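Local coordinates for putative GH105 family protein (Salmonella enterica subsp. enterica serovar Paratyphi A, PDB 3QWT) that is of unknown function but, as a possible GH105 family member with an alpha/alpha toroid fold, is probably a glycoside hydrolase, at residues W62-M76 and I91-T105. Sequence-based numbering, arbitrary orientation.
Sequences WAGWEWTHGVGLYGM and IIDDWFADRFAEGAT
W95 of helix 86-102 drives its indole into the turn that leads into helix 67-83, and L73, H69, W62 and W65 close round it. With CG anti to the backbone N (chi1 -171°), the ring is thrown across to the other helix. Its CB touches L73 CD2, and CG faces W62 CZ2 and the same leucine methyl. W95 CD1 then lies 3.4 Å from W62 CE2, over one face of the W62 indole; the opposite face carries, toward its rim, the methyl CE of M76, present as selenomethionine. W95 NE1 comes next, 3.1 Å from W62 O. It gives that carbonyl and G64 O one bond each, both weak and well off straight. CE2 is near G64 O and H69 CB, and W95 CZ2 packs 3.6 Å from H69 CB. CD2, CE3 and CZ3 lie against L73 CD1, which sits over the face, 3.9 Å from the centroid of the W95 six-membered ring, as a CH-pi contact. R99 CG, one turn on, covers the opposite face. At the tip, W95 CH2 comes over the W65 face near its rim, by CG and CD1, edge-to-face with the W95 and W65 planes at 68°.

W65 is thereby held from both faces, since T105 CG2 lies on its other side, 3.4 Å from the centroid of the W65 five-membered ring; its NE1 bonds to T111 O. The R99 guanidinium lays a face over A63 O, and its NE and NH1 grip the two carboxylate oxygens of E102 side-on.

Helix segments 67-76 and 91-102 run at 150°, roughly antiparallel, as consecutive members of the alpha/alpha toroid. Their contact is mostly aromatic and aliphatic; the weak bonds of W95 NE1 are consistent with an indole placed mainly by shape, while still giving two turn carbonyls a donor.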
ATOM      1  N   TRP A  62      48.320  15.524   5.448  1.00 42.26           N
ATOM      2  CA  TRP A  62      46.902  15.604   5.774  1.00 35.63           C
ATOM      3  C   TRP A  62      46.187  16.770   5.093  1.00 38.62           C
ATOM      4  O   TRP A  62      45.005  16.662   4.725  1.00 34.06           O
ATOM      5  CB  TRP A  62      46.714  15.674   7.294  1.00 41.33           C
ATOM      6  CG  TRP A  62      45.263  15.514   7.766  1.00 44.07           C
ATOM      7  CD1 TRP A  62      44.590  16.317   8.654  1.00 40.49           C
ATOM      8  CD2 TRP A  62      44.342  14.488   7.384  1.00 38.12           C
ATOM      9  NE1 TRP A  62      43.309  15.844   8.844  1.00 37.41           N
ATOM     10  CE2 TRP A  62      43.131  14.732   8.069  1.00 36.76           C
ATOM     11  CE3 TRP A  62      44.419  13.391   6.524  1.00 38.70           C
ATOM     12  CZ2 TRP A  62      42.011  13.921   7.914  1.00 38.89           C
ATOM     13  CZ3 TRP A  62      43.305  12.590   6.369  1.00 42.09           C
ATOM     14  CH2 TRP A  62      42.118  12.854   7.064  1.00 40.72           C
ATOM     15  N   ALA A  63      46.896  17.877   4.903  1.00 40.40           N
ATOM     16  CA  ALA A  63      46.257  19.069   4.362  1.00 48.37           C
ATOM     17  C   ALA A  63      45.901  18.952   2.875  1.00 56.12           C
ATOM     18  O   ALA A  63      45.491  19.933   2.254  1.00 61.92           O
ATOM     19  CB  ALA A  63      47.105  20.303   4.626  1.00 41.32           C
ATOM     20  N   GLY A  64      46.029  17.753   2.313  1.00 48.32           N
ATOM     21  CA  GLY A  64      45.728  17.546   0.905  1.00 35.62           C
ATOM     22  C   GLY A  64      44.299  17.093   0.621  1.00 37.10           C
ATOM     23  O   GLY A  64      43.532  16.785   1.529  1.00 34.68           O
ATOM     24  N   TRP A  65      43.949  17.060  -0.660  1.00 32.86           N
ATOM     25  CA  TRP A  65      42.678  16.520  -1.106  1.00 39.72           C
ATOM     26  C   TRP A  65      42.862  15.480  -2.206  1.00 36.84           C
ATOM     27  O   TRP A  65      43.007  15.821  -3.381  1.00 41.29           O
ATOM     28  CB  TRP A  65      41.777  17.646  -1.613  1.00 38.57           C
ATOM     29  CG  TRP A  65      40.347  17.236  -1.955  1.00 36.06           C
ATOM     30  CD1 TRP A  65      39.887  15.986  -2.299  1.00 36.36           C
ATOM     31  CD2 TRP A  65      39.196  18.102  -1.972  1.00 37.29           C
ATOM     32  NE1 TRP A  65      38.519  16.029  -2.537  1.00 34.79           N
ATOM     33  CE2 TRP A  65      38.078  17.316  -2.346  1.00 33.88           C
ATOM     34  CE3 TRP A  65      39.010  19.470  -1.727  1.00 34.19           C
ATOM     35  CZ2 TRP A  65      36.798  17.855  -2.472  1.00 34.13           C
ATOM     36  CZ3 TRP A  65      37.733  20.005  -1.846  1.00 31.01           C
ATOM     37  CH2 TRP A  65      36.644  19.200  -2.221  1.00 33.20           C
ATOM     38  N   GLU A  66      42.872  14.211  -1.827  1.00 41.14           N
ATOM     39  CA  GLU A  66      42.695  13.144  -2.807  1.00 51.69           C
ATOM     40  C   GLU A  66      42.133  11.858  -2.207  1.00 47.09           C
ATOM     41  O   GLU A  66      41.712  11.828  -1.053  1.00 51.58           O
ATOM     42  CB  GLU A  66      43.971  12.848  -3.588  1.00 61.20           C
ATOM     43  CG  GLU A  66      43.651  12.179  -4.923  1.00 59.53           C
ATOM     44  CD  GLU A  66      44.812  11.442  -5.469  1.00 66.04           C
ATOM     45  OE1 GLU A  66      44.953  11.379  -6.705  1.00 70.08           O
ATOM     46  OE2 GLU A  66      45.597  10.922  -4.655  1.00 74.76           O
ATOM     47  N   TRP A  67      42.122  10.798  -3.000  1.00 41.68           N
ATOM     48  CA  TRP A  67      41.463   9.565  -2.577  1.00 36.88           C
ATOM     49  C   TRP A  67      41.995   9.103  -1.234  1.00 26.68           C
ATOM     50  O   TRP A  67      41.282   8.483  -0.448  1.00 29.29           O
ATOM     51  CB  TRP A  67      41.597   8.461  -3.633  1.00 29.06           C
ATOM     52  CG  TRP A  67      42.997   7.935  -3.798  1.00 34.74           C
ATOM     53  CD1 TRP A  67      43.966   8.426  -4.628  1.00 36.86           C
ATOM     54  CD2 TRP A  67      43.584   6.824  -3.113  1.00 39.92           C
ATOM     55  NE1 TRP A  67      45.115   7.689  -4.505  1.00 39.25           N
ATOM     56  CE2 TRP A  67      44.911   6.700  -3.579  1.00 35.17           C
ATOM     57  CE3 TRP A  67      43.119   5.925  -2.149  1.00 46.93           C
ATOM     58  CZ2 TRP A  67      45.778   5.711  -3.117  1.00 35.28           C
ATOM     59  CZ3 TRP A  67      43.975   4.938  -1.695  1.00 43.73           C
ATOM     60  CH2 TRP A  67      45.297   4.843  -2.177  1.00 41.97           C
ATOM     61  N   THR A  68      43.243   9.433  -0.961  1.00 25.40           N
ATOM     62  CA  THR A  68      43.906   8.905   0.224  1.00 36.54           C
ATOM     63  C   THR A  68      43.233   9.474   1.455  1.00 35.27           C
ATOM     64  O   THR A  68      42.890   8.749   2.381  1.00 38.99           O
ATOM     65  CB  THR A  68      45.418   9.243   0.232  1.00 47.73           C
ATOM     66  OG1 THR A  68      45.592  10.669   0.268  1.00 52.08           O
ATOM     67  CG2 THR A  68      46.091   8.669  -1.015  1.00 40.38           C
ATOM     68  N   HIS A  69      43.040  10.785   1.449  1.00 29.31           N
ATOM     69  CA  HIS A  69      42.269  11.449   2.490  1.00 33.47           C
ATOM     70  C   HIS A  69      40.860  10.882   2.559  1.00 30.96           C
ATOM     71  O   HIS A  69      40.274  10.788   3.634  1.00 32.09           O
ATOM     72  CB  HIS A  69      42.225  12.959   2.224  1.00 39.21           C
ATOM     73  CG  HIS A  69      43.563  13.529   1.886  1.00 40.16           C
ATOM     74  ND1 HIS A  69      44.077  13.513   0.609  1.00 41.16           N
ATOM     75  CD2 HIS A  69      44.525  14.071   2.670  1.00 42.19           C
ATOM     76  CE1 HIS A  69      45.282  14.049   0.611  1.00 40.17           C
ATOM     77  NE2 HIS A  69      45.577  14.396   1.853  1.00 45.12           N
ATOM     78  N   GLY A  70      40.327  10.495   1.406  1.00 28.23           N
ATOM     79  CA  GLY A  70      38.994   9.908   1.351  1.00 31.72           C
ATOM     80  C   GLY A  70      38.952   8.659   2.211  1.00 33.26           C
ATOM     81  O   GLY A  70      38.076   8.498   3.057  1.00 30.25           O
ATOM     82  N   VAL A  71      39.924   7.780   2.001  1.00 33.86           N
ATOM     83  CA  VAL A  71      40.015   6.567   2.787  1.00 41.16           C
ATOM     84  C   VAL A  71      40.306   6.911   4.239  1.00 37.32           C
ATOM     85  O   VAL A  71      39.682   6.364   5.149  1.00 34.86           O
ATOM     86  CB  VAL A  71      41.087   5.599   2.242  1.00 42.50           C
ATOM     87  CG1 VAL A  71      41.232   4.417   3.173  1.00 43.08           C
ATOM     88  CG2 VAL A  71      40.696   5.121   0.851  1.00 36.05           C
ATOM     89  N   GLY A  72      41.232   7.839   4.458  1.00 32.93           N
ATOM     90  CA  GLY A  72      41.525   8.291   5.809  1.00 33.70           C
ATOM     91  C   GLY A  72      40.284   8.706   6.591  1.00 34.53           C
ATOM     92  O   GLY A  72      40.047   8.235   7.701  1.00 38.32           O
ATOM     93  N   LEU A  73      39.478   9.591   6.014  1.00 34.28           N
ATOM     94  CA  LEU A  73      38.285  10.067   6.709  1.00 39.69           C
ATOM     95  C   LEU A  73      37.321   8.912   7.036  1.00 36.28           C
ATOM     96  O   LEU A  73      36.647   8.921   8.064  1.00 34.62           O
ATOM     97  CB  LEU A  73      37.568  11.161   5.894  1.00 37.25           C
ATOM     98  CG  LEU A  73      38.347  12.472   5.637  1.00 38.75           C
ATOM     99  CD1 LEU A  73      37.868  13.161   4.355  1.00 32.66           C
ATOM    100  CD2 LEU A  73      38.268  13.442   6.828  1.00 30.32           C
ATOM    101  N   TYR A  74      37.247   7.922   6.158  1.00 30.58           N
ATOM    102  CA  TYR A  74      36.283   6.837   6.347  1.00 35.39           C
ATOM    103  C   TYR A  74      36.698   5.958   7.531  1.00 36.27           C
ATOM    104  O   TYR A  74      35.882   5.609   8.388  1.00 33.06           O
ATOM    105  CB  TYR A  74      36.173   6.023   5.064  1.00 36.56           C
ATOM    106  CG  TYR A  74      35.029   5.055   5.005  1.00 38.56           C
ATOM    107  CD1 TYR A  74      33.746   5.441   5.360  1.00 38.44           C
ATOM    108  CD2 TYR A  74      35.225   3.756   4.550  1.00 41.28           C
ATOM    109  CE1 TYR A  74      32.692   4.556   5.287  1.00 41.97           C
ATOM    110  CE2 TYR A  74      34.183   2.866   4.470  1.00 45.64           C
ATOM    111  CZ  TYR A  74      32.910   3.270   4.839  1.00 46.73           C
ATOM    112  OH  TYR A  74      31.860   2.386   4.759  1.00 41.36           O
ATOM    113  N   GLY A  75      37.983   5.622   7.589  1.00 40.37           N
ATOM    114  CA  GLY A  75      38.510   4.867   8.710  1.00 36.45           C
ATOM    115  C   GLY A  75      38.242   5.583  10.023  1.00 35.34           C
ATOM    116  O   GLY A  75      37.765   4.985  10.981  1.00 34.21           O
HETATM  117  N   MSE A  76      38.548   6.875  10.065  1.00 43.29           N
HETATM  118  CA  MSE A  76      38.218   7.701  11.224  1.00 43.02           C
HETATM  119  C   MSE A  76      36.725   7.661  11.524  1.00 41.94           C
HETATM  120  O   MSE A  76      36.319   7.507  12.685  1.00 38.51           O
HETATM  121  CB  MSE A  76      38.638   9.152  10.986  1.00 41.11           C
HETATM  122  CG  MSE A  76      40.138   9.373  10.998  1.00 49.56           C
HETATM  123 SE   MSE A  76      40.582  11.277  10.781  0.84 65.49          SE
HETATM  124  CE  MSE A  76      42.521  11.103  10.660  1.00 68.61           C
ATOM    125  N   ILE A  91      38.464  16.122  14.057  1.00 31.90           N
ATOM    126  CA  ILE A  91      39.424  15.941  12.967  1.00 37.69           C
ATOM    127  C   ILE A  91      38.721  15.850  11.603  1.00 33.75           C
ATOM    128  O   ILE A  91      39.151  16.462  10.618  1.00 38.26           O
ATOM    129  CB  ILE A  91      40.320  14.693  13.198  1.00 42.90           C
ATOM    130  CG1 ILE A  91      41.257  14.918  14.388  1.00 40.67           C
ATOM    131  CG2 ILE A  91      41.135  14.378  11.958  1.00 43.23           C
ATOM    132  CD1 ILE A  91      42.057  13.673  14.800  1.00 39.61           C
ATOM    133  N   ILE A  92      37.628  15.101  11.552  1.00 32.14           N
ATOM    134  CA  ILE A  92      36.847  14.983  10.318  1.00 30.46           C
ATOM    135  C   ILE A  92      36.240  16.314   9.874  1.00 31.36           C
ATOM    136  O   ILE A  92      36.463  16.782   8.740  1.00 27.01           O
ATOM    137  CB  ILE A  92      35.728  13.964  10.483  1.00 31.09           C
ATOM    138  CG1 ILE A  92      36.324  12.558  10.558  1.00 26.49           C
ATOM    139  CG2 ILE A  92      34.700  14.084   9.348  1.00 24.60           C
ATOM    140  CD1 ILE A  92      35.378  11.541  11.188  1.00 31.77           C
ATOM    141  N   ASP A  93      35.476  16.931  10.770  1.00 25.33           N
ATOM    142  CA  ASP A  93      34.835  18.196  10.438  1.00 35.32           C
ATOM    143  C   ASP A  93      35.863  19.270  10.062  1.00 40.00           C
ATOM    144  O   ASP A  93      35.650  20.042   9.117  1.00 36.33           O
ATOM    145  CB  ASP A  93      33.927  18.662  11.575  1.00 39.83           C
ATOM    146  CG  ASP A  93      32.742  17.725  11.797  1.00 42.56           C
ATOM    147  OD1 ASP A  93      32.545  16.779  10.986  1.00 33.54           O
ATOM    148  OD2 ASP A  93      32.012  17.939  12.790  1.00 43.63           O
ATOM    149  N   ASP A  94      36.987  19.297  10.782  1.00 40.41           N
ATOM    150  CA  ASP A  94      38.051  20.245  10.477  1.00 42.22           C
ATOM    151  C   ASP A  94      38.609  20.037   9.067  1.00 40.93           C
ATOM    152  O   ASP A  94      38.796  20.997   8.334  1.00 41.57           O
ATOM    153  CB  ASP A  94      39.183  20.171  11.510  1.00 45.64           C
ATOM    154  CG  ASP A  94      38.798  20.778  12.847  1.00 46.75           C
ATOM    155  OD1 ASP A  94      37.772  21.488  12.915  1.00 43.24           O
ATOM    156  OD2 ASP A  94      39.536  20.540  13.827  1.00 52.48           O
ATOM    157  N   TRP A  95      38.889  18.793   8.690  1.00 34.24           N
ATOM    158  CA  TRP A  95      39.400  18.555   7.351  1.00 36.19           C
ATOM    159  C   TRP A  95      38.447  19.140   6.318  1.00 37.16           C
ATOM    160  O   TRP A  95      38.870  19.809   5.370  1.00 35.61           O
ATOM    161  CB  TRP A  95      39.582  17.068   7.080  1.00 30.82           C
ATOM    162  CG  TRP A  95      40.296  16.790   5.788  1.00 34.55           C
ATOM    163  CD1 TRP A  95      41.649  16.619   5.621  1.00 36.99           C
ATOM    164  CD2 TRP A  95      39.712  16.643   4.485  1.00 33.03           C
ATOM    165  NE1 TRP A  95      41.932  16.373   4.307  1.00 32.41           N
ATOM    166  CE2 TRP A  95      40.770  16.381   3.583  1.00 30.79           C
ATOM    167  CE3 TRP A  95      38.399  16.698   3.992  1.00 28.39           C
ATOM    168  CZ2 TRP A  95      40.559  16.175   2.212  1.00 28.76           C
ATOM    169  CZ3 TRP A  95      38.188  16.492   2.629  1.00 27.83           C
ATOM    170  CH2 TRP A  95      39.267  16.228   1.755  1.00 24.89           C
ATOM    171  N   PHE A  96      37.161  18.871   6.487  1.00 32.98           N
ATOM    172  CA  PHE A  96      36.172  19.389   5.551  1.00 33.36           C
ATOM    173  C   PHE A  96      36.115  20.910   5.547  1.00 30.33           C
ATOM    174  O   PHE A  96      36.057  21.522   4.490  1.00 32.12           O
ATOM    175  CB  PHE A  96      34.785  18.801   5.812  1.00 27.50           C
ATOM    176  CG  PHE A  96      34.616  17.416   5.268  1.00 26.72           C
ATOM    177  CD1 PHE A  96      34.797  17.168   3.920  1.00 21.72           C
ATOM    178  CD2 PHE A  96      34.287  16.361   6.103  1.00 28.41           C
ATOM    179  CE1 PHE A  96      34.661  15.894   3.406  1.00 24.91           C
ATOM    180  CE2 PHE A  96      34.140  15.084   5.596  1.00 28.07           C
ATOM    181  CZ  PHE A  96      34.331  14.853   4.247  1.00 32.55           C
ATOM    182  N   ALA A  97      36.134  21.518   6.725  1.00 30.51           N
ATOM    183  CA  ALA A  97      36.051  22.971   6.809  1.00 31.37           C
ATOM    184  C   ALA A  97      37.280  23.606   6.139  1.00 39.70           C
ATOM    185  O   ALA A  97      37.173  24.535   5.327  1.00 40.55           O
ATOM    186  CB  ALA A  97      35.927  23.407   8.253  1.00 30.26           C
ATOM    187  N   ASP A  98      38.448  23.073   6.459  1.00 36.27           N
ATOM    188  CA  ASP A  98      39.683  23.570   5.877  1.00 34.73           C
ATOM    189  C   ASP A  98      39.669  23.451   4.357  1.00 32.50           C
ATOM    190  O   ASP A  98      40.011  24.399   3.654  1.00 32.16           O
ATOM    191  CB  ASP A  98      40.891  22.815   6.451  1.00 42.82           C
ATOM    192  CG  ASP A  98      41.133  23.126   7.924  1.00 44.58           C
ATOM    193  OD1 ASP A  98      40.538  24.100   8.443  1.00 46.05           O
ATOM    194  OD2 ASP A  98      41.929  22.401   8.556  1.00 42.56           O
ATOM    195  N   ARG A  99      39.281  22.291   3.841  1.00 30.58           N
ATOM    196  CA  ARG A  99      39.319  22.079   2.400  1.00 34.61           C
ATOM    197  C   ARG A  99      38.290  22.971   1.713  1.00 36.61           C
ATOM    198  O   ARG A  99      38.496  23.459   0.601  1.00 37.46           O
ATOM    199  CB  ARG A  99      39.033  20.617   2.062  1.00 37.21           C
ATOM    200  CG  ARG A  99      40.009  19.602   2.636  1.00 37.41           C
ATOM    201  CD  ARG A  99      41.376  19.668   1.975  1.00 33.50           C
ATOM    202  NE  ARG A  99      42.173  20.798   2.430  1.00 35.48           N
ATOM    203  CZ  ARG A  99      42.853  20.831   3.577  1.00 39.17           C
ATOM    204  NH1 ARG A  99      43.560  21.905   3.904  1.00 35.97           N
ATOM    205  NH2 ARG A  99      42.817  19.799   4.401  1.00 40.13           N
ATOM    206  N   PHE A 100      37.162  23.169   2.374  1.00 34.48           N
ATOM    207  CA  PHE A 100      36.083  23.903   1.758  1.00 38.07           C
ATOM    208  C   PHE A 100      36.401  25.395   1.730  1.00 40.46           C
ATOM    209  O   PHE A 100      36.156  26.056   0.722  1.00 37.51           O
ATOM    210  CB  PHE A 100      34.734  23.605   2.433  1.00 41.21           C
ATOM    211  CG  PHE A 100      34.185  22.239   2.123  1.00 34.16           C
ATOM    212  CD1 PHE A 100      34.748  21.455   1.130  1.00 35.97           C
ATOM    213  CD2 PHE A 100      33.110  21.734   2.833  1.00 34.43           C
ATOM    214  CE1 PHE A 100      34.245  20.193   0.847  1.00 38.68           C
ATOM    215  CE2 PHE A 100      32.603  20.468   2.552  1.00 37.15           C
ATOM    216  CZ  PHE A 100      33.175  19.697   1.557  1.00 35.91           C
ATOM    217  N   ALA A 101      36.967  25.919   2.818  1.00 40.17           N
ATOM    218  CA  ALA A 101      37.459  27.299   2.802  1.00 40.82           C
ATOM    219  C   ALA A 101      38.455  27.518   1.658  1.00 37.87           C
ATOM    220  O   ALA A 101      38.385  28.520   0.944  1.00 37.17           O
ATOM    221  CB  ALA A 101      38.080  27.692   4.147  1.00 38.03           C
ATOM    222  N   GLU A 102      39.379  26.585   1.472  1.00 33.16           N
ATOM    223  CA  GLU A 102      40.324  26.705   0.367  1.00 42.02           C
ATOM    224  C   GLU A 102      39.598  26.819  -0.957  1.00 40.85           C
ATOM    225  O   GLU A 102      39.939  27.645  -1.794  1.00 44.67           O
ATOM    226  CB  GLU A 102      41.267  25.508   0.321  1.00 41.78           C
ATOM    227  CG  GLU A 102      42.333  25.546   1.385  1.00 42.15           C
ATOM    228  CD  GLU A 102      42.952  24.184   1.590  1.00 45.22           C
ATOM    229  OE1 GLU A 102      42.549  23.244   0.878  1.00 47.16           O
ATOM    230  OE2 GLU A 102      43.830  24.050   2.460  1.00 40.29           O
ATOM    231  N   GLY A 103      38.590  25.980  -1.142  1.00 41.79           N
ATOM    232  CA  GLY A 103      37.892  25.907  -2.415  1.00 41.09           C
ATOM    233  C   GLY A 103      37.915  24.511  -3.011  1.00 38.13           C
ATOM    234  O   GLY A 103      38.840  23.729  -2.783  1.00 34.81           O
ATOM    235  N   ALA A 104      36.892  24.192  -3.786  1.00 37.57           N
ATOM    236  CA  ALA A 104      36.765  22.849  -4.334  1.00 34.67           C
ATOM    237  C   ALA A 104      37.933  22.491  -5.240  1.00 34.82           C
ATOM    238  O   ALA A 104      38.351  23.298  -6.059  1.00 32.24           O
ATOM    239  CB  ALA A 104      35.476  22.734  -5.099  1.00 32.98           C
ATOM    240  N   THR A 105      38.457  21.278  -5.096  1.00 28.34           N
ATOM    241  CA  THR A 105      39.353  20.738  -6.105  1.00 29.89           C
ATOM    242  C   THR A 105      38.554  20.253  -7.314  1.00 35.51           C
ATOM    243  O   THR A 105      37.320  20.268  -7.298  1.00 32.01           O
ATOM    244  CB  THR A 105      40.160  19.545  -5.578  1.00 32.06           C
ATOM    245  OG1 THR A 105      41.120  19.161  -6.567  1.00 39.62           O
ATOM    246  CG2 THR A 105      39.236  18.364  -5.309  1.00 26.70           C
TER
HETATM  247  O   HOH W   1      41.731  17.755   9.933  1.00 34.78           O
HETATM  248  O   HOH W   2      43.063  17.766  -5.109  1.00 34.25           O